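PDB 6WHJ: ribokinase from Giardia lamblia, which probably catalyses the magnesium-dependent, ATP-driven phosphorylation of D-ribose at O-5, giving D-ribose 5-phosphate. Local coordinates for residues A7-I12 with F280-M285; R256-Y261 with F310-A315. One frame throughout, in Å; residues are numbered along the deposited sequence.

Contact 1 of 2, residues A7-I12 with F280-M285; sequences AKIVII and FCVRLM
Ile9 and Met285 carry most of this contact, their side chains crossing obliquely between the first strand of the central sheet and helix 272-287. Ile9 sends its CG1 branch to the helix: CG1 lies anti to the carbonyl carbon (chi1 -58°), and CD1 continues from it in an extended arm (chi2 165°). The tip of that arm reaches the helix backbone itself, with Ile9 CD1 3.7 Å from Cys281 O and 3.8 Å from Val282 CA. Two methyl groups also stand near it, Val282 CG2 and Met285 CE, each 4.0 Å from Ile9 CD1.

Met285 is bent at chi2 and chi3, and touches Ile9 and, just before the strand, Lys8, with different parts of its chain. Its CB and CE meet Ile9, whereas CG and SD meet Lys8, the two side chains crossing at about a right angle; Lys8 CB is 3.6 Å from Met285 CG and 3.7 Å from Met285 SD. The lysine takes part through CB and CG; its chain bends away, and NZ is hydrogen-bonded to Lys137 O. Cys52 of helix 44-55 also borders both Ile9 and Val282. The strand and helix axes run roughly antiparallel, at 149° and 10.1 Å apart at closest approach, and this apolar layer is the helix-on-sheet packing of the three-layered alpha/beta core of the PfkB (ribokinase) fold.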
loop_
_atom_site.group_PDB
_atom_site.type_symbol
_atom_site.label_atom_id
_atom_site.label_comp_id
_atom_site.label_asym_id
_atom_site.label_seq_id
_atom_site.Cartn_x
_atom_site.Cartn_y
_atom_site.Cartn_z
ATOM N N ALA B 7 -31.857 1.810 -17.635
ATOM C CA ALA B 7 -30.435 2.110 -17.623
ATOM C C ALA B 7 -29.986 2.375 -19.050
ATOM O O ALA B 7 -30.298 1.596 -19.957
ATOM C CB ALA B 7 -29.636 0.965 -17.002
ATOM N N LYS B 8 -29.279 3.489 -19.255
ATOM C CA LYS B 8 -28.764 3.830 -20.572
ATOM C C LYS B 8 -27.250 3.735 -20.672
ATOM O O LYS B 8 -26.734 3.561 -21.778
ATOM C CB LYS B 8 -29.191 5.256 -20.963
ATOM C CG LYS B 8 -30.687 5.557 -20.879
ATOM C CD LYS B 8 -31.375 5.434 -22.230
ATOM C CE LYS B 8 -31.709 3.986 -22.569
ATOM N NZ LYS B 8 -31.939 3.800 -24.035
ATOM N N ILE B 9 -26.537 3.794 -19.549
ATOM C CA ILE B 9 -25.090 3.614 -19.501
ATOM C C ILE B 9 -24.813 2.443 -18.572
ATOM O O ILE B 9 -25.200 2.473 -17.398
ATOM C CB ILE B 9 -24.356 4.879 -19.014
ATOM C CG1 ILE B 9 -24.674 6.082 -19.913
ATOM C CG2 ILE B 9 -22.837 4.640 -18.960
ATOM C CD1 ILE B 9 -24.281 7.421 -19.304
ATOM N N VAL B 10 -24.160 1.410 -19.099
ATOM C CA VAL B 10 -23.790 0.224 -18.337
ATOM C C VAL B 10 -22.265 0.202 -18.264
ATOM O O VAL B 10 -21.587 0.212 -19.300
ATOM C CB VAL B 10 -24.350 -1.061 -18.981
ATOM C CG1 VAL B 10 -23.952 -2.295 -18.190
ATOM C CG2 VAL B 10 -25.857 -0.988 -19.124
ATOM N N ILE B 11 -21.717 0.190 -17.054
ATOM C CA ILE B 11 -20.270 0.167 -16.854
ATOM C C ILE B 11 -19.908 -1.178 -16.233
ATOM O O ILE B 11 -20.330 -1.488 -15.112
ATOM C CB ILE B 11 -19.776 1.331 -15.976
ATOM C CG1 ILE B 11 -20.232 2.682 -16.524
ATOM C CG2 ILE B 11 -18.266 1.300 -15.845
ATOM C CD1 ILE B 11 -21.484 3.200 -15.862
ATOM N N ILE B 12 -19.150 -1.981 -16.967
ATOM C CA ILE B 12 -18.712 -3.291 -16.507
ATOM C C ILE B 12 -17.238 -3.162 -16.150
ATOM O O ILE B 12 -16.389 -3.068 -17.044
ATOM C CB ILE B 12 -18.920 -4.366 -17.580
ATOM C CG1 ILE B 12 -20.346 -4.308 -18.144
ATOM C CG2 ILE B 12 -18.651 -5.732 -17.001
ATOM C CD1 ILE B 12 -20.535 -5.117 -19.432
ATOM N N PHE B 280 -18.121 12.211 -20.607
ATOM C CA PHE B 280 -18.214 11.967 -22.042
ATOM C C PHE B 280 -19.358 11.009 -22.353
ATOM O O PHE B 280 -20.132 11.235 -23.290
ATOM C CB PHE B 280 -16.884 11.403 -22.553
ATOM C CG PHE B 280 -16.893 11.042 -24.003
ATOM C CD1 PHE B 280 -16.960 12.025 -24.981
ATOM C CD2 PHE B 280 -16.901 9.703 -24.396
ATOM C CE1 PHE B 280 -16.979 11.687 -26.333
ATOM C CE2 PHE B 280 -16.927 9.350 -25.747
ATOM C CZ PHE B 280 -16.968 10.349 -26.719
ATOM N N CYS B 281 -19.498 9.945 -21.556
ATOM C CA CYS B 281 -20.574 8.989 -21.789
ATOM C C CYS B 281 -21.936 9.595 -21.481
ATOM O O CYS B 281 -22.908 9.334 -22.202
ATOM C CB CYS B 281 -20.347 7.727 -20.961
ATOM S SG CYS B 281 -18.971 6.734 -21.563
ATOM N N VAL B 282 -22.037 10.392 -20.413
ATOM C CA VAL B 282 -23.316 11.023 -20.090
ATOM C C VAL B 282 -23.788 11.888 -21.251
ATOM O O VAL B 282 -24.913 11.736 -21.740
ATOM C CB VAL B 282 -23.211 11.831 -18.783
ATOM C CG1 VAL B 282 -24.391 12.782 -18.647
ATOM C CG2 VAL B 282 -23.167 10.886 -17.600
ATOM N N ARG B 283 -22.922 12.792 -21.726
ATOM C CA ARG B 283 -23.295 13.682 -22.825
ATOM C C ARG B 283 -23.482 12.928 -24.132
ATOM O O ARG B 283 -24.344 13.295 -24.937
ATOM C CB ARG B 283 -22.241 14.767 -23.012
ATOM C CG ARG B 283 -22.717 15.963 -23.815
ATOM C CD ARG B 283 -23.913 16.622 -23.167
ATOM N NE ARG B 283 -24.467 17.658 -24.031
ATOM C CZ ARG B 283 -25.740 17.729 -24.411
ATOM N NH1 ARG B 283 -26.622 16.833 -23.982
ATOM N NH2 ARG B 283 -26.128 18.719 -25.202
ATOM N N LEU B 284 -22.689 11.882 -24.364
ATOM C CA LEU B 284 -22.867 11.068 -25.558
ATOM C C LEU B 284 -24.240 10.422 -25.558
ATOM O O LEU B 284 -24.969 10.476 -26.555
ATOM C CB LEU B 284 -21.768 10.015 -25.630
ATOM C CG LEU B 284 -21.498 9.322 -26.956
ATOM C CD1 LEU B 284 -21.317 10.357 -28.042
ATOM C CD2 LEU B 284 -20.240 8.477 -26.820
ATOM N N MET B 285 -24.623 9.838 -24.422
ATOM C CA MET B 285 -25.929 9.202 -24.300
ATOM C C MET B 285 -27.058 10.210 -24.465
ATOM O O MET B 285 -28.106 9.882 -25.032
ATOM C CB MET B 285 -26.033 8.491 -22.946
ATOM C CG MET B 285 -27.341 7.751 -22.709
ATOM S SD MET B 285 -28.582 8.807 -21.916
ATOM C CE MET B 285 -27.710 9.247 -20.419
#

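Contact 2 of 2, residues R256-Y261 with F310-A315; sequences RTVGIY and FASVAA
Tyr261 lies with one face of its ring against Val313, whose CG1 makes a CH-pi contact 4.2 Å from the ring centroid and 19° off the ring normal. Tyr261 CG is anti to the backbone N (chi1 162°), which carries the ring out to Val313. The methyl is offset toward the rim, nearest Tyr261 CD2 and CE2, while the other branch, Val313 CG2, packs at 4.0 Å from Tyr261 CG. Ser312 O sits at the ring edge, near its plane. One helix position earlier, the side chain of Ser312 faces the end of the strand, where its OG is 3.3 Å from Val258 CG1.

A water joins the two segments beside Ser312, donating to Val258 O (2.7 Å) and hydrogen-bonded also to Ser312 OG (2.6 Å). Strand 255-258 is the last of the large central sheet of this PfkB-family kinase, and helix 301-318 packs against the end of that strand and the loop that follows it. Gly259 lies close to Gly244, a predicted ATP-binding residue.

Further out, the hydroxyl of Ser312 is hydrogen-bonded to Ala308 O, one turn back in its own helix, and that of Tyr261 to His263 ND1. Helix 331-341 adds Ala337 beside Tyr261 and Leu338 beside Val313.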
loop_
_atom_site.group_PDB
_atom_site.type_symbol
_atom_site.label_atom_id
_atom_site.label_comp_id
_atom_site.label_asym_id
_atom_site.label_seq_id
_atom_site.Cartn_x
_atom_site.Cartn_y
_atom_site.Cartn_z
ATOM N N ARG B 256 -11.082 16.257 -34.800
ATOM C CA ARG B 256 -11.597 17.384 -34.029
ATOM C C ARG B 256 -10.741 17.541 -32.778
ATOM O O ARG B 256 -10.544 16.577 -32.033
ATOM C CB ARG B 256 -13.073 17.178 -33.656
ATOM C CG ARG B 256 -14.045 17.152 -34.850
ATOM C CD ARG B 256 -14.019 18.444 -35.652
ATOM N NE ARG B 256 -15.068 18.500 -36.670
ATOM C CZ ARG B 256 -14.947 18.046 -37.919
ATOM N NH1 ARG B 256 -13.818 17.490 -38.343
ATOM N NH2 ARG B 256 -15.966 18.148 -38.759
ATOM N N THR B 257 -10.260 18.755 -32.535
ATOM C CA THR B 257 -9.454 19.062 -31.359
ATOM C C THR B 257 -10.354 19.668 -30.290
ATOM O O THR B 257 -11.167 20.550 -30.589
ATOM C CB THR B 257 -8.317 20.030 -31.713
ATOM O OG1 THR B 257 -7.277 19.330 -32.408
ATOM C CG2 THR B 257 -7.732 20.666 -30.465
ATOM N N VAL B 258 -10.210 19.199 -29.053
ATOM C CA VAL B 258 -11.028 19.658 -27.933
ATOM C C VAL B 258 -10.070 20.067 -26.823
ATOM O O VAL B 258 -9.544 19.208 -26.106
ATOM C CB VAL B 258 -12.009 18.581 -27.441
ATOM C CG1 VAL B 258 -12.825 19.093 -26.261
ATOM C CG2 VAL B 258 -12.930 18.118 -28.560
ATOM N N GLY B 259 -9.852 21.369 -26.666
ATOM C CA GLY B 259 -8.928 21.858 -25.666
ATOM C C GLY B 259 -9.424 21.648 -24.246
ATOM O O GLY B 259 -10.595 21.375 -23.987
ATOM N N ILE B 260 -8.494 21.770 -23.298
ATOM C CA ILE B 260 -8.877 21.724 -21.897
ATOM C C ILE B 260 -9.760 22.923 -21.580
ATOM O O ILE B 260 -9.706 23.966 -22.242
ATOM C CB ILE B 260 -7.654 21.696 -20.958
ATOM C CG1 ILE B 260 -6.858 22.990 -21.074
ATOM C CG2 ILE B 260 -6.775 20.480 -21.210
ATOM C CD1 ILE B 260 -5.661 23.036 -20.148
ATOM N N TYR B 261 -10.599 22.761 -20.568
ATOM C CA TYR B 261 -11.291 23.868 -19.929
ATOM C C TYR B 261 -10.625 24.091 -18.583
ATOM O O TYR B 261 -10.614 23.188 -17.740
ATOM C CB TYR B 261 -12.778 23.568 -19.757
ATOM C CG TYR B 261 -13.453 24.451 -18.745
ATOM C CD1 TYR B 261 -13.872 25.731 -19.082
ATOM C CD2 TYR B 261 -13.676 24.007 -17.443
ATOM C CE1 TYR B 261 -14.494 26.549 -18.149
ATOM C CE2 TYR B 261 -14.295 24.817 -16.506
ATOM C CZ TYR B 261 -14.701 26.086 -16.865
ATOM O OH TYR B 261 -15.318 26.889 -15.935
ATOM N N PHE B 310 -18.111 18.805 -23.412
ATOM C CA PHE B 310 -18.768 18.676 -22.122
ATOM C C PHE B 310 -17.863 17.961 -21.129
ATOM O O PHE B 310 -17.692 18.416 -19.992
ATOM C CB PHE B 310 -20.084 17.927 -22.338
ATOM C CG PHE B 310 -20.896 17.690 -21.103
ATOM C CD1 PHE B 310 -21.828 18.620 -20.686
ATOM C CD2 PHE B 310 -20.791 16.499 -20.408
ATOM C CE1 PHE B 310 -22.609 18.384 -19.565
ATOM C CE2 PHE B 310 -21.567 16.259 -19.297
ATOM C CZ PHE B 310 -22.472 17.200 -18.872
ATOM N N ALA B 311 -17.197 16.893 -21.573
ATOM C CA ALA B 311 -16.337 16.132 -20.674
ATOM C C ALA B 311 -15.142 16.958 -20.225
ATOM O O ALA B 311 -14.686 16.820 -19.084
ATOM C CB ALA B 311 -15.879 14.836 -21.343
ATOM N N SER B 312 -14.617 17.816 -21.109
ATOM C CA SER B 312 -13.503 18.687 -20.728
ATOM C C SER B 312 -13.895 19.648 -19.608
ATOM O O SER B 312 -13.145 19.826 -18.643
ATOM C CB SER B 312 -13.002 19.472 -21.945
ATOM O OG SER B 312 -12.569 18.588 -22.960
ATOM N N VAL B 313 -15.076 20.260 -19.709
ATOM C CA VAL B 313 -15.514 21.205 -18.690
ATOM C C VAL B 313 -15.661 20.494 -17.351
ATOM O O VAL B 313 -15.247 21.015 -16.304
ATOM C CB VAL B 313 -16.823 21.890 -19.134
ATOM C CG1 VAL B 313 -17.399 22.775 -18.027
ATOM C CG2 VAL B 313 -16.596 22.703 -20.402
ATOM N N ALA B 314 -16.241 19.289 -17.359
ATOM C CA ALA B 314 -16.381 18.537 -16.118
ATOM C C ALA B 314 -15.024 18.131 -15.559
ATOM O O ALA B 314 -14.787 18.240 -14.349
ATOM C CB ALA B 314 -17.268 17.318 -16.342
ATOM N N ALA B 315 -14.112 17.670 -16.417
ATOM C CA ALA B 315 -12.781 17.309 -15.938
ATOM C C ALA B 315 -12.016 18.538 -15.462
ATOM O O ALA B 315 -11.287 18.478 -14.462
ATOM C CB ALA B 315 -12.003 16.579 -17.033
HETATM O O HOH W 1 -10.222 17.870 -23.861
#

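How the contacts relate
The centres of contacts 1 and 2 lie about 17 Å apart, and both involve the same large central sheet: contact 1 at strand 9-12 in its interior, contact 2 at its edge strand 255-258. Helices 272-287 and 301-318, consecutive in the chain, pack side by side and connect them directly, with Arg283 CB 3.4 Å from Phe310 CD2. Along the chain the segments alternate, in the order 7-12, 256-261, 280-285, 310-315, so helices late in the chain pack on the first and the last strands, in chain order, of the same sheet. Helix 272-287 also carries Asp274, the predicted proton acceptor, whose side chain is about 10 Å from that of Cys281 in contact 1, so this packing lies near the probable catalytic site.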